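Local coordinates for protein glutathione S-transferase (Pseudomonas fluorescens, PDB 3M3M) that binds glutathione and probably catalyses its transfer to electrophilic substrates, at residues A[22-27]-A[80-85]; A[71-76]-A[95-100]; A[87-92]-A[151-156]. All blocks are in the same frame, centred on the assembly; numbering follows the deposited sequence. Where two conformers were deposited one is given.

How the interactions relate
The three contacts follow the usual glutathione S-transferase plan, a thioredoxin-like N-terminal domain joined to an all-helical C-terminal one. Interaction 1 ties the end of helix 13-24 to the linker that follows helix 69-77; interaction 2 bridges helix 69-77 and helix 87-117; interaction 3 sets the first turns of helix 87-117 against the loop before helix 159-168. Their centres lie about 12 to 14 Å apart. Along the chain interaction 2 alternates with each of the others, whereas interaction 1 closes before interaction 3 opens. Leu76 packs on Leu22, Leu25 and Leu27, Pro84 on Leu89, and Trp96 on Val153, so the contacts touch one another from the end of helix 13-24 across the domain boundary into the C-terminal domain.

Interaction 1: A[22-27]-A[80-85]; sequences LNLLGL and SQFLPS
Ser80 and Phe82 lie against Leu24 and Leu25, where the linker between the two glutathione S-transferase domains passes the C-terminal end of helix 13-24. That helix belongs to the thioredoxin-like N-terminal domain and finishes in a Schellman motif, with Gly26 at positive phi directly after the two leucines. Ser80 starts a type I beta turn that runs to Leu83. Its CB meets the methyl CD2 of Leu25 at 4.0 Å, while its hydroxyl serves the loop itself: OG, set between the backbone N and the carbonyl carbon (chi1 72°), accepts from Phe82 N at 3.0 Å in an ST turn and is also hydrogen-bonded to Ala77 O in the preceding helix. Next comes Gln81, whose CG sits over one face of the Phe82 ring, toward its rim. Phe82 gives the largest share on the loop side. Leu25 brings CD2 to the ring edge, near its plane and 3.8 Å from Phe82 CE2, and the two side chains run alongside each other, pointing opposite ways. Leu24 CB approaches the ring obliquely, 4.0 Å from Phe82 CZ. An alanine at Phe82 would leave Leu24 CB and Leu25 CD2 without their aromatic partner and is likely to weaken the hold of the linker on the helix end. The Phe82 backbone is separately hydrogen-bonded to Ile159, at the start of helix 159-168 in the C-terminal domain. Farther on, Leu83 turns to helices 69-77 and 87-117, and Pro84 to the latter, its CB 3.4 Å from Leu89 CB.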
# COMPACT_ATOMS: atom_id res chain seq x y z
N LEU A 22 -4.27 -5.98 -9.26
CA LEU A 22 -4.98 -7.00 -10.01
C LEU A 22 -6.03 -6.38 -10.95
O LEU A 22 -6.14 -6.81 -12.15
CB LEU A 22 -5.60 -8.05 -9.05
CG LEU A 22 -4.53 -8.93 -8.33
CD1 LEU A 22 -5.25 -9.55 -7.13
CD2 LEU A 22 -4.02 -9.99 -9.32
N ASN A 23 -6.80 -5.42 -10.44
CA ASN A 23 -7.82 -4.75 -11.31
C ASN A 23 -7.20 -3.90 -12.41
O ASN A 23 -7.67 -3.91 -13.54
CB ASN A 23 -8.84 -3.95 -10.45
CG ASN A 23 -9.78 -4.88 -9.73
OD1 ASN A 23 -10.84 -5.25 -10.31
ND2 ASN A 23 -9.41 -5.38 -8.57
N LEU A 24 -6.12 -3.19 -12.12
CA LEU A 24 -5.51 -2.33 -13.15
C LEU A 24 -5.02 -3.24 -14.31
O LEU A 24 -5.13 -2.83 -15.46
CB LEU A 24 -4.25 -1.61 -12.60
CG LEU A 24 -4.65 -0.44 -11.74
CD1 LEU A 24 -3.32 0.01 -10.95
CD2 LEU A 24 -5.26 0.78 -12.58
N LEU A 25 -4.59 -4.46 -14.00
CA LEU A 25 -4.09 -5.38 -15.02
C LEU A 25 -5.12 -6.38 -15.57
O LEU A 25 -4.75 -7.24 -16.43
CB LEU A 25 -2.87 -6.18 -14.50
CG LEU A 25 -1.65 -5.25 -14.48
CD1 LEU A 25 -0.58 -5.84 -13.53
CD2 LEU A 25 -1.07 -4.89 -15.87
N GLY A 26 -6.39 -6.27 -15.11
CA GLY A 26 -7.42 -7.13 -15.63
C GLY A 26 -7.22 -8.57 -15.24
O GLY A 26 -7.59 -9.49 -16.03
N LEU A 27 -6.54 -8.85 -14.11
CA LEU A 27 -6.22 -10.25 -13.78
C LEU A 27 -7.27 -10.88 -12.85
O LEU A 27 -7.74 -10.24 -11.90
CB LEU A 27 -4.85 -10.37 -13.13
CG LEU A 27 -3.66 -9.76 -13.84
CD1 LEU A 27 -2.43 -9.75 -12.93
CD2 LEU A 27 -3.40 -10.61 -15.09
N SER A 80 5.06 -5.00 -17.46
CA SER A 80 3.97 -4.10 -17.77
C SER A 80 4.44 -2.66 -17.74
O SER A 80 5.59 -2.35 -17.31
CB SER A 80 2.76 -4.24 -16.79
OG SER A 80 3.14 -3.67 -15.53
N GLN A 81 3.54 -1.73 -18.09
CA GLN A 81 3.87 -0.33 -18.05
C GLN A 81 3.97 0.14 -16.57
O GLN A 81 4.29 1.34 -16.35
CB GLN A 81 2.75 0.50 -18.66
CG GLN A 81 1.38 0.34 -17.97
CD GLN A 81 0.52 -0.83 -18.55
OE1 GLN A 81 1.04 -1.87 -19.05
NE2 GLN A 81 -0.80 -0.63 -18.49
N PHE A 82 3.63 -0.73 -15.62
CA PHE A 82 3.74 -0.26 -14.17
C PHE A 82 5.08 -0.50 -13.51
O PHE A 82 5.25 -0.15 -12.31
CB PHE A 82 2.63 -0.92 -13.34
CG PHE A 82 1.28 -0.60 -13.89
CD1 PHE A 82 0.71 0.62 -13.56
CD2 PHE A 82 0.56 -1.54 -14.64
CE1 PHE A 82 -0.58 0.94 -14.01
CE2 PHE A 82 -0.76 -1.22 -15.12
CZ PHE A 82 -1.30 0.02 -14.81
N LEU A 83 6.00 -1.13 -14.24
CA LEU A 83 7.36 -1.41 -13.66
C LEU A 83 8.35 -1.20 -14.84
O LEU A 83 8.41 -2.06 -15.75
CB LEU A 83 7.46 -2.89 -13.13
CG LEU A 83 8.88 -3.23 -12.58
CD1 LEU A 83 9.21 -2.28 -11.46
CD2 LEU A 83 8.86 -4.64 -12.18
N PRO A 84 9.14 -0.11 -14.77
CA PRO A 84 10.14 0.17 -15.80
C PRO A 84 11.16 -0.95 -15.87
O PRO A 84 11.49 -1.56 -14.87
CB PRO A 84 10.81 1.47 -15.35
CG PRO A 84 9.84 2.14 -14.37
CD PRO A 84 9.00 0.99 -13.79
N SER A 85 11.67 -1.24 -17.07
CA SER A 85 12.75 -2.24 -17.19
C SER A 85 14.15 -1.56 -17.15
O SER A 85 15.11 -2.24 -16.81
CB SER A 85 12.56 -3.02 -18.53
OG SER A 85 12.43 -2.03 -19.55

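Interaction 2: A[71-76]-A[95-100]; sequences AILNFL and QWQFFE
Gln97 reaches out from helix 87-117 to meet Asn74 and Leu73 on helix 69-77, two successive residues that offer it one polar and one apolar partner. Its CB is directed toward helix 69-77, and the chain runs on extended beyond CG (chi2 -172°), which carries the terminal amide across the gap between the helices. The carbonyl end takes the polar contact: Asn74 ND2 donates to Gln97 OE1 over 2.9 Å, with an N-H...O angle of 144°. The donor lies in the carbonyl plane and uses a lone pair of OE1, and the acceptor is close to the plane of the asparagine amide. The two side chains extend toward each other from facing helices, with their amide planes 55° apart, so they meet through this bond and do not stack. Asn74 ND2 has a second acceptor in Asn70 O, one turn back in its own helix, and together these bonds fix which way the asparagine amide is turned. At the nitrogen end of the glutamine amide, Leu73 places CD1 3.7 Å from Gln97 NE2; the leucine also has its CB 4.0 Å from that nitrogen. NE2 makes a weak hydrogen bond to Ile159 O. This amide-amide hydrogen bond in a buried interface joins the N-terminal and C-terminal domains of the glutathione S-transferase fold, with the Leu73 side chain about 8 Å from the bound glutathione. Helix 13-24 packs against Leu73 through Ile18 and Met21, while the start of helix 159-168 meets Asn74 through Ile159.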
# COMPACT_ATOMS: atom_id res chain seq x y z
N ALA A 71 6.52 -6.88 -2.74
CA ALA A 71 7.15 -7.92 -3.64
C ALA A 71 6.06 -8.48 -4.55
O ALA A 71 6.29 -8.66 -5.73
CB ALA A 71 7.75 -9.06 -2.78
N ILE A 72 4.88 -8.61 -3.99
CA ILE A 72 3.73 -9.05 -4.85
C ILE A 72 3.46 -8.04 -5.97
O ILE A 72 3.26 -8.44 -7.14
CB ILE A 72 2.46 -9.31 -3.98
CG1 ILE A 72 2.71 -10.49 -3.00
CG2 ILE A 72 1.24 -9.60 -4.97
CD1 ILE A 72 1.67 -10.40 -1.82
N LEU A 73 3.53 -6.73 -5.71
CA LEU A 73 3.39 -5.75 -6.76
C LEU A 73 4.45 -5.97 -7.84
O LEU A 73 4.15 -5.89 -9.06
CB LEU A 73 3.51 -4.31 -6.22
CG LEU A 73 2.36 -3.83 -5.30
CD1 LEU A 73 2.70 -2.41 -4.78
CD2 LEU A 73 1.04 -3.84 -6.17
N ASN A 74 5.71 -6.21 -7.41
CA ASN A 74 6.74 -6.46 -8.47
C ASN A 74 6.43 -7.70 -9.34
O ASN A 74 6.68 -7.65 -10.60
CB ASN A 74 8.10 -6.61 -7.79
CG ASN A 74 8.80 -5.21 -7.57
OD1 ASN A 74 9.49 -4.70 -8.45
ND2 ASN A 74 8.49 -4.55 -6.48
N PHE A 75 6.00 -8.80 -8.70
CA PHE A 75 5.69 -10.03 -9.46
C PHE A 75 4.55 -9.72 -10.48
O PHE A 75 4.66 -10.12 -11.66
CB PHE A 75 5.19 -11.05 -8.51
CG PHE A 75 4.78 -12.29 -9.12
CD1 PHE A 75 5.76 -13.16 -9.65
CD2 PHE A 75 3.38 -12.63 -9.25
CE1 PHE A 75 5.37 -14.42 -10.24
CE2 PHE A 75 3.02 -13.90 -9.84
CZ PHE A 75 4.01 -14.71 -10.39
N LEU A 76 3.48 -9.05 -10.01
CA LEU A 76 2.31 -8.81 -10.93
C LEU A 76 2.64 -7.86 -12.05
O LEU A 76 2.15 -7.99 -13.21
CB LEU A 76 1.09 -8.28 -10.13
CG LEU A 76 0.56 -9.30 -9.15
CD1 LEU A 76 -0.54 -8.73 -8.20
CD2 LEU A 76 0.05 -10.58 -9.87
N GLN A 95 13.20 2.27 -4.85
CA GLN A 95 13.55 3.24 -3.79
C GLN A 95 12.27 3.71 -3.11
O GLN A 95 12.22 3.74 -1.91
CB GLN A 95 14.28 4.42 -4.50
CG GLN A 95 14.50 5.60 -3.63
CD GLN A 95 14.95 6.75 -4.52
OE1 GLN A 95 16.13 6.86 -4.90
NE2 GLN A 95 13.98 7.63 -4.89
N TRP A 96 11.28 4.16 -3.89
CA TRP A 96 10.06 4.64 -3.28
C TRP A 96 9.34 3.49 -2.49
O TRP A 96 8.70 3.78 -1.49
CB TRP A 96 9.13 5.26 -4.36
CG TRP A 96 9.63 6.58 -4.77
CD1 TRP A 96 10.30 6.84 -5.95
CD2 TRP A 96 9.71 7.75 -3.98
NE1 TRP A 96 10.76 8.14 -5.97
CE2 TRP A 96 10.38 8.75 -4.79
CE3 TRP A 96 9.22 8.11 -2.69
CZ2 TRP A 96 10.62 10.04 -4.33
CZ3 TRP A 96 9.48 9.44 -2.24
CH2 TRP A 96 10.16 10.38 -3.08
N GLN A 97 9.40 2.28 -3.00
CA GLN A 97 8.78 1.16 -2.24
C GLN A 97 9.51 0.85 -0.90
O GLN A 97 8.79 0.57 0.07
CB GLN A 97 8.70 -0.08 -3.09
CG GLN A 97 7.72 0.08 -4.35
CD GLN A 97 7.54 -1.22 -5.01
OE1 GLN A 97 8.53 -1.90 -5.32
NE2 GLN A 97 6.27 -1.62 -5.22
N PHE A 98 10.85 0.82 -0.84
CA PHE A 98 11.50 0.58 0.45
C PHE A 98 11.23 1.78 1.34
O PHE A 98 11.04 1.62 2.55
CB PHE A 98 13.00 0.33 0.17
CG PHE A 98 13.23 -1.02 -0.43
CD1 PHE A 98 12.94 -2.14 0.34
CD2 PHE A 98 13.74 -1.18 -1.73
CE1 PHE A 98 13.13 -3.44 -0.19
CE2 PHE A 98 13.94 -2.42 -2.28
CZ PHE A 98 13.62 -3.57 -1.50
N PHE A 99 11.29 3.00 0.77
CA PHE A 99 10.94 4.19 1.55
C PHE A 99 9.54 4.06 2.13
O PHE A 99 9.28 4.38 3.29
CB PHE A 99 10.98 5.43 0.61
CG PHE A 99 10.20 6.67 1.12
CD1 PHE A 99 10.80 7.65 1.92
CD2 PHE A 99 8.82 6.85 0.69
CE1 PHE A 99 10.02 8.81 2.37
CE2 PHE A 99 8.12 8.00 1.07
CZ PHE A 99 8.68 8.95 1.88
N GLU A 100 8.63 3.50 1.33
CA GLU A 100 7.24 3.35 1.87
C GLU A 100 7.16 2.37 3.08
O GLU A 100 6.48 2.70 4.14
CB GLU A 100 6.28 2.84 0.77
CG GLU A 100 4.84 2.66 1.28
CD GLU A 100 4.48 1.20 1.64
OE1 GLU A 100 5.14 0.26 1.17
OE2 GLU A 100 3.44 0.98 2.28

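Interaction 3: A[87-92]-A[151-156]; sequences PRLRTQ and YLVGEH
Val153 packs against Leu89 and Gln92, two residues three positions apart on the first turns of helix 87-117. This joins the long helix that opens the all-helical C-terminal domain of the glutathione S-transferase fold to the loop between helices 125-146 and 159-168. The contact is apolar and has no hydrogen bond across it. With CG1 anti to the backbone N (chi1 -179°), Val153 spreads its two methyls over the helix surface. CG1 meets Leu89 CD2 at 4.0 Å, the two side chains crossing at a slant. Gln92 takes part through its CB, which sits against both methyls, 3.9 Å from Val153 CG2 and 4.0 Å from Val153 CG1. Val93 and Trp96 of the same helix also touch the valine and carry its packing farther along.

Hydrogen bonds hold each partner in shape separately. On the loop, Val153 opens a type II' beta turn that ends at His156, with Gly154 at positive phi, and Tyr151 N bonds to Gly154 O. In the first turn of the helix, Pro87 O accepts from Thr91 N and also from Thr91 OG1, the latter at 2.6 Å, the two donors arriving from opposite faces of the carbonyl plane. Beyond the side chains, Val153 CG2 rests on the backbone of the helix, 3.7 Å from Gln92 C.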
# COMPACT_ATOMS: atom_id res chain seq x y z
N PRO A 87 17.32 -0.01 -15.80
CA PRO A 87 17.83 -0.14 -14.43
C PRO A 87 17.71 1.10 -13.56
O PRO A 87 17.41 0.88 -12.37
CB PRO A 87 19.32 -0.48 -14.59
CG PRO A 87 19.41 -1.14 -15.96
CD PRO A 87 18.29 -0.51 -16.81
N ARG A 88 18.01 2.31 -14.05
CA ARG A 88 17.85 3.49 -13.19
C ARG A 88 16.39 3.71 -12.78
O ARG A 88 16.12 4.10 -11.62
CB ARG A 88 18.37 4.80 -13.77
CG ARG A 88 19.92 4.79 -13.81
CD ARG A 88 20.41 6.12 -14.23
NE ARG A 88 21.80 5.91 -14.64
CZ ARG A 88 22.57 6.94 -14.91
NH1 ARG A 88 22.02 8.15 -14.82
NH2 ARG A 88 23.84 6.75 -15.25
N LEU A 89 15.45 3.49 -13.72
CA LEU A 89 14.05 3.77 -13.37
C LEU A 89 13.50 2.63 -12.49
O LEU A 89 12.72 2.92 -11.57
CB LEU A 89 13.19 3.86 -14.67
CG LEU A 89 13.70 5.09 -15.48
CD1 LEU A 89 12.90 5.01 -16.85
CD2 LEU A 89 13.51 6.42 -14.76
N ARG A 90 13.85 1.37 -12.78
CA ARG A 90 13.43 0.25 -11.90
C ARG A 90 13.96 0.50 -10.50
O ARG A 90 13.21 0.26 -9.51
CB ARG A 90 13.88 -1.16 -12.35
CG ARG A 90 13.78 -2.26 -11.25
CD ARG A 90 14.31 -3.69 -11.71
NE ARG A 90 13.94 -4.74 -10.77
CZ ARG A 90 14.75 -5.22 -9.80
NH1 ARG A 90 15.94 -4.78 -9.71
NH2 ARG A 90 14.31 -6.16 -8.96
N THR A 91 15.20 1.02 -10.41
CA THR A 91 15.78 1.26 -9.05
C THR A 91 15.01 2.37 -8.34
O THR A 91 14.73 2.28 -7.11
CB THR A 91 17.28 1.61 -9.19
OG1 THR A 91 17.90 0.47 -9.80
CG2 THR A 91 17.90 1.82 -7.75
N GLN A 92 14.61 3.40 -9.09
CA GLN A 92 13.85 4.46 -8.43
C GLN A 92 12.48 4.00 -7.95
O GLN A 92 12.01 4.49 -6.92
CB GLN A 92 13.69 5.71 -9.32
CG GLN A 92 15.17 6.34 -9.41
CD GLN A 92 15.33 7.51 -10.32
OE1 GLN A 92 14.93 7.47 -11.49
NE2 GLN A 92 16.05 8.56 -9.82
N TYR A 151 4.25 11.84 -11.25
CA TYR A 151 4.21 10.54 -10.49
C TYR A 151 5.55 10.48 -9.77
O TYR A 151 6.41 11.38 -9.95
CB TYR A 151 4.06 9.34 -11.43
CG TYR A 151 2.68 9.33 -12.05
CD1 TYR A 151 1.55 8.92 -11.31
CD2 TYR A 151 2.50 9.74 -13.35
CE1 TYR A 151 0.25 8.93 -11.91
CE2 TYR A 151 1.20 9.78 -13.93
CZ TYR A 151 0.11 9.34 -13.21
OH TYR A 151 -1.14 9.31 -13.84
N LEU A 152 5.70 9.48 -8.90
CA LEU A 152 6.95 9.51 -8.09
C LEU A 152 8.16 9.27 -8.95
O LEU A 152 9.25 9.81 -8.61
CB LEU A 152 6.87 8.45 -6.93
CG LEU A 152 5.84 8.96 -5.91
CD1 LEU A 152 5.53 7.75 -5.02
CD2 LEU A 152 6.36 10.12 -5.06
N VAL A 153 8.01 8.47 -10.02
CA VAL A 153 9.12 8.17 -10.91
C VAL A 153 8.75 8.75 -12.28
O VAL A 153 8.04 8.10 -13.07
CB VAL A 153 9.47 6.67 -10.98
CG1 VAL A 153 10.68 6.39 -11.93
CG2 VAL A 153 9.83 6.07 -9.51
N GLY A 154 9.14 10.02 -12.49
CA GLY A 154 8.89 10.67 -13.78
C GLY A 154 7.44 10.78 -14.19
O GLY A 154 6.58 11.22 -13.40
N GLU A 155 7.20 10.50 -15.47
CA GLU A 155 5.89 10.73 -16.07
C GLU A 155 5.05 9.53 -16.14
O GLU A 155 4.02 9.57 -16.89
CB GLU A 155 6.12 11.21 -17.57
CG GLU A 155 6.80 12.55 -17.68
CD GLU A 155 5.79 13.71 -17.50
OE1 GLU A 155 4.58 13.54 -17.85
OE2 GLU A 155 6.21 14.81 -17.06
N HIS A 156 5.46 8.40 -15.52
CA HIS A 156 4.69 7.17 -15.76
C HIS A 156 4.25 6.63 -14.36
O HIS A 156 5.08 6.44 -13.46
CB HIS A 156 5.53 6.12 -16.47
CG HIS A 156 5.94 6.57 -17.85
ND1 HIS A 156 5.07 6.56 -18.92
CD2 HIS A 156 7.07 7.18 -18.30
CE1 HIS A 156 5.66 7.05 -19.99
NE2 HIS A 156 6.88 7.45 -19.65